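Local atomic coordinates of lactose Operon Repressor (Escherichia coli, PDB entry 1JYE), a protein that represses transcription of the lactose operon by binding operator DNA, and is released from it when a sugar inducer binds. Residues A[84-89]-A[299-304]; A[227-232]-A[251-256]. The protein carries 1 engineered substitution. All blocks are in the same frame, centred on the assembly; numbering follows the deposited sequence.

Contact 1. Residues A[84-89]-A[299-304]; sequences LSRADQ and TSVDRL. Engineered in segment 84-89: Leu84 (natural residue Lys).
Arg86 reaches from helix 74-89 across Val301 to grasp the carboxylate of Asp302 on helix 293-308. The axes of segments 84-89 and 299-304 pass 8.7 Å apart at 45°, and the nearest CA pair is Ala87 with Val301. Followed outward, the arginine first behaves as a hydrocarbon: Arg86 CB lies 3.9 Å from Val301 CB, and Arg86 CG is nearer still, at 3.7 Å from Val301 CB. Val301 CG1 extends the apolar patch along the backbone of Ala87, lying 4.1 Å from Ala87 N. The chain of Arg86 starts with CG anti to the backbone N (chi1 -173°) and bends at chi2, which turns the head toward the acid. Arg86 CD thereby comes to 3.7 Å from Asp302 OD1. Arg86 NE donates to Asp302 OD1 at 2.6 Å, using the syn lone pair of that oxygen and staying close to the guanidinium plane. A second, weak bond runs from Arg86 NH2 to the same OD1, so one oxygen takes both donors; the carboxylate is turned perpendicular to the guanidinium, and the pair is not a two-oxygen clamp. Arg86 NH1 points elsewhere, giving a 2.9 Å bond to Gln89 OE1 one turn along its own helix, with the donor above the carbonyl plane. The Gln89 amide is steadied in turn by NE2 bonding to Ser85 OG. With an alanine here, Asp302 would probably lose this cation, Gln89 OE1 this donor, and Val301 part of its cover. Ala87 also touches Val94 of strand 93-98, and Leu84, an engineered residue, packs on Leu71 of the second subunit. A salt bridge beside an apolar seam thus joins two neighbouring helices in the N-terminal alpha/beta subdomain of the periplasmic-binding-protein-like core.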
# COMPACT_ATOMS: atom_id res chain seq x y z
N LEU A 84 -7.35 -11.75 5.21
CA LEU A 84 -6.99 -12.94 4.45
C LEU A 84 -6.07 -13.86 5.24
O LEU A 84 -6.18 -15.08 5.16
CB LEU A 84 -6.33 -12.55 3.13
CG LEU A 84 -7.20 -11.74 2.16
CD1 LEU A 84 -6.38 -11.34 0.94
CD2 LEU A 84 -8.42 -12.56 1.75
N SER A 85 -5.15 -13.27 5.99
CA SER A 85 -4.22 -14.07 6.79
C SER A 85 -4.96 -14.86 7.87
O SER A 85 -4.75 -16.06 8.02
CB SER A 85 -3.17 -13.17 7.44
OG SER A 85 -2.29 -13.93 8.26
N ARG A 86 -5.83 -14.18 8.61
CA ARG A 86 -6.58 -14.82 9.68
C ARG A 86 -7.57 -15.84 9.14
O ARG A 86 -7.78 -16.90 9.74
CB ARG A 86 -7.30 -13.78 10.53
CG ARG A 86 -7.97 -14.34 11.78
CD ARG A 86 -6.99 -15.14 12.63
NE ARG A 86 -7.59 -15.54 13.91
CZ ARG A 86 -7.10 -16.51 14.68
NH1 ARG A 86 -6.02 -17.18 14.32
NH2 ARG A 86 -7.71 -16.80 15.83
N ALA A 87 -8.19 -15.53 8.01
CA ALA A 87 -9.15 -16.44 7.39
C ALA A 87 -8.44 -17.74 7.05
O ALA A 87 -8.95 -18.83 7.32
CB ALA A 87 -9.74 -15.81 6.14
N ASP A 88 -7.26 -17.62 6.44
CA ASP A 88 -6.46 -18.78 6.07
C ASP A 88 -6.18 -19.61 7.32
O ASP A 88 -6.30 -20.84 7.30
CB ASP A 88 -5.14 -18.32 5.45
CG ASP A 88 -4.31 -19.48 4.91
OD1 ASP A 88 -3.07 -19.32 4.80
OD2 ASP A 88 -4.89 -20.53 4.57
N GLN A 89 -5.81 -18.93 8.39
CA GLN A 89 -5.50 -19.57 9.67
C GLN A 89 -6.68 -20.37 10.21
O GLN A 89 -6.50 -21.44 10.79
CB GLN A 89 -5.10 -18.53 10.71
CG GLN A 89 -3.77 -17.83 10.46
CD GLN A 89 -3.56 -16.65 11.39
OE1 GLN A 89 -3.72 -16.77 12.60
NE2 GLN A 89 -3.20 -15.50 10.82
N THR A 299 -8.96 -9.33 14.03
CA THR A 299 -10.11 -9.35 14.93
C THR A 299 -11.44 -9.46 14.19
O THR A 299 -12.36 -10.13 14.66
CB THR A 299 -10.11 -8.11 15.84
OG1 THR A 299 -8.85 -8.01 16.52
CG2 THR A 299 -11.21 -8.21 16.89
N SER A 300 -11.55 -8.82 13.03
CA SER A 300 -12.80 -8.86 12.27
C SER A 300 -13.17 -10.28 11.85
O SER A 300 -14.35 -10.63 11.82
CB SER A 300 -12.72 -7.95 11.03
OG SER A 300 -11.86 -8.48 10.03
N VAL A 301 -12.17 -11.09 11.53
CA VAL A 301 -12.44 -12.46 11.13
C VAL A 301 -12.92 -13.27 12.32
O VAL A 301 -13.93 -13.98 12.24
CB VAL A 301 -11.19 -13.13 10.51
CG1 VAL A 301 -11.48 -14.60 10.19
CG2 VAL A 301 -10.79 -12.39 9.25
N ASP A 302 -12.21 -13.16 13.44
CA ASP A 302 -12.60 -13.88 14.65
C ASP A 302 -14.02 -13.49 15.03
O ASP A 302 -14.85 -14.35 15.36
CB ASP A 302 -11.66 -13.56 15.82
CG ASP A 302 -10.21 -13.88 15.51
OD1 ASP A 302 -9.95 -14.86 14.78
OD2 ASP A 302 -9.32 -13.16 16.02
N ARG A 303 -14.31 -12.19 14.99
CA ARG A 303 -15.62 -11.67 15.35
C ARG A 303 -16.73 -12.17 14.42
O ARG A 303 -17.79 -12.58 14.88
CB ARG A 303 -15.59 -10.14 15.33
CG ARG A 303 -16.85 -9.46 15.88
CD ARG A 303 -17.07 -9.79 17.36
NE ARG A 303 -15.81 -9.71 18.10
CZ ARG A 303 -15.16 -8.58 18.38
NH1 ARG A 303 -14.02 -8.63 19.06
NH2 ARG A 303 -15.65 -7.41 18.01
N LEU A 304 -16.47 -12.14 13.11
CA LEU A 304 -17.47 -12.58 12.14
C LEU A 304 -17.83 -14.05 12.35
O LEU A 304 -19.01 -14.41 12.32
CB LEU A 304 -16.96 -12.39 10.71
CG LEU A 304 -17.95 -12.81 9.62
CD1 LEU A 304 -19.13 -11.85 9.62
CD2 LEU A 304 -17.26 -12.80 8.27

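Contact 2. Residues A[227-232]-A[251-256]; sequences QQTMQM and LGAMRA
Thr229 and Met230 meet Ala253 and Ala256 in a buried, side-by-side packing of two helices belonging to the C-terminal alpha/beta subdomain. Helices 222-234 and 247-259 precede and follow strand 241-244, and the short segments run in broadly the same direction, crossing at -36°. The segment axes approach to 8.0 Å, a close spacing that the two alanine methyls permit. Thr229 straddles the seam with both branches. Thr229 OG1, beside the backbone N (chi1 -58°), lies 3.3 Å from Ala253 CB, while Thr229 CG2 rests 3.6 Å from Ala256 CB. Ala256 CB is therefore wedged between two residues, because Met230 CG approaches it from the next position along the helix, also at 3.6 Å. The bend at chi2 (-58°) brings Met230 SD to 3.6 Å from Ala256 CB. On the sheet side, Thr229 touches Met242 of the inner strand 241-244. Elsewhere on the second helix, Arg255 packs on Ser280 of the second subunit. The one polar side-chain atom in the seam, Thr229 OG1, is hydrogen-bonded to Gly225 O in its own helix and therefore can face an alanine methyl while buried. With no hydrogen bond crossing between the segments, their mutual fit rests on close van der Waals contact and burial, and so depends on the shape and small size of the alanine methyls rather than on bond direction.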
# COMPACT_ATOMS: atom_id res chain seq x y z
N GLN A 227 -0.31 19.60 -2.59
CA GLN A 227 -1.08 20.67 -3.22
C GLN A 227 -1.78 21.56 -2.21
O GLN A 227 -1.68 22.79 -2.28
CB GLN A 227 -2.10 20.08 -4.19
CG GLN A 227 -1.49 19.25 -5.30
CD GLN A 227 -2.53 18.61 -6.21
OE1 GLN A 227 -3.47 17.98 -5.73
NE2 GLN A 227 -2.35 18.76 -7.51
N GLN A 228 -2.51 20.96 -1.28
CA GLN A 228 -3.23 21.74 -0.28
C GLN A 228 -2.30 22.57 0.59
O GLN A 228 -2.60 23.73 0.91
CB GLN A 228 -4.08 20.81 0.60
CG GLN A 228 -5.24 20.17 -0.15
CD GLN A 228 -6.15 21.20 -0.79
OE1 GLN A 228 -6.61 22.13 -0.13
NE2 GLN A 228 -6.41 21.03 -2.08
N THR A 229 -1.18 21.98 0.99
CA THR A 229 -0.23 22.69 1.83
C THR A 229 0.44 23.82 1.06
O THR A 229 0.63 24.92 1.60
CB THR A 229 0.83 21.72 2.39
OG1 THR A 229 0.17 20.69 3.13
CG2 THR A 229 1.79 22.46 3.33
N MET A 230 0.80 23.58 -0.20
CA MET A 230 1.42 24.62 -1.00
C MET A 230 0.44 25.77 -1.20
O MET A 230 0.83 26.94 -1.15
CB MET A 230 1.84 24.08 -2.38
CG MET A 230 3.13 23.27 -2.37
SD MET A 230 4.54 24.21 -1.74
CE MET A 230 4.41 25.70 -2.68
N GLN A 231 -0.83 25.45 -1.41
CA GLN A 231 -1.84 26.48 -1.61
C GLN A 231 -2.01 27.33 -0.36
O GLN A 231 -2.17 28.55 -0.44
CB GLN A 231 -3.18 25.85 -2.00
CG GLN A 231 -3.15 25.15 -3.35
CD GLN A 231 -4.49 24.57 -3.76
OE1 GLN A 231 -4.59 23.85 -4.75
NE2 GLN A 231 -5.53 24.89 -3.00
N MET A 232 -1.96 26.67 0.80
CA MET A 232 -2.08 27.36 2.08
C MET A 232 -0.90 28.31 2.28
O MET A 232 -1.07 29.48 2.61
CB MET A 232 -2.12 26.34 3.22
CG MET A 232 -2.12 26.96 4.60
SD MET A 232 -2.01 25.72 5.90
CE MET A 232 -0.28 25.25 5.76
N LEU A 251 3.15 13.26 4.20
CA LEU A 251 4.38 13.22 3.41
C LEU A 251 4.34 14.37 2.41
O LEU A 251 5.33 15.07 2.20
CB LEU A 251 4.49 11.89 2.66
CG LEU A 251 5.66 11.75 1.69
CD1 LEU A 251 6.97 11.64 2.46
CD2 LEU A 251 5.46 10.51 0.83
N GLY A 252 3.18 14.54 1.78
CA GLY A 252 3.01 15.61 0.81
C GLY A 252 3.17 16.97 1.46
O GLY A 252 3.82 17.86 0.91
N ALA A 253 2.59 17.14 2.64
CA ALA A 253 2.69 18.40 3.37
C ALA A 253 4.14 18.69 3.71
O ALA A 253 4.61 19.81 3.57
CB ALA A 253 1.86 18.33 4.65
N MET A 254 4.85 17.66 4.16
CA MET A 254 6.26 17.81 4.52
C MET A 254 7.08 18.25 3.31
O MET A 254 7.98 19.08 3.44
CB MET A 254 6.78 16.48 5.08
CG MET A 254 6.24 16.16 6.46
SD MET A 254 6.57 14.47 6.98
CE MET A 254 8.37 14.47 6.95
N ARG A 255 6.76 17.71 2.14
CA ARG A 255 7.48 18.10 0.94
C ARG A 255 7.19 19.57 0.62
O ARG A 255 8.09 20.33 0.27
CB ARG A 255 7.08 17.24 -0.26
CG ARG A 255 7.76 17.70 -1.54
CD ARG A 255 7.28 16.97 -2.79
NE ARG A 255 7.61 17.76 -3.97
CZ ARG A 255 6.89 17.79 -5.09
NH1 ARG A 255 5.79 17.05 -5.20
NH2 ARG A 255 7.25 18.58 -6.09
N ALA A 256 5.93 19.97 0.76
CA ALA A 256 5.54 21.35 0.48
C ALA A 256 6.28 22.30 1.41
O ALA A 256 6.83 23.32 0.98
CB ALA A 256 4.03 21.52 0.65

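Overall arrangement
Contacts 1 and 2 join helix pairs in different halves of the two-subdomain core, on opposite sides of the chain's centre and each with its own centre about 20 Å from it. Their centres are about 38 Å apart and their nearest atoms about 25 Å, so neither touches the other. Along the chain, contact 2 is nested inside the loop closed by contact 1: helix 293-308 returns to the first subdomain after most of the second has been traced, and the chain's end then crosses back. In this family the inducer pocket lies in the cleft between subdomains. Both contacts also have residues that pack on the second subunit, which places them beside the dimer interface.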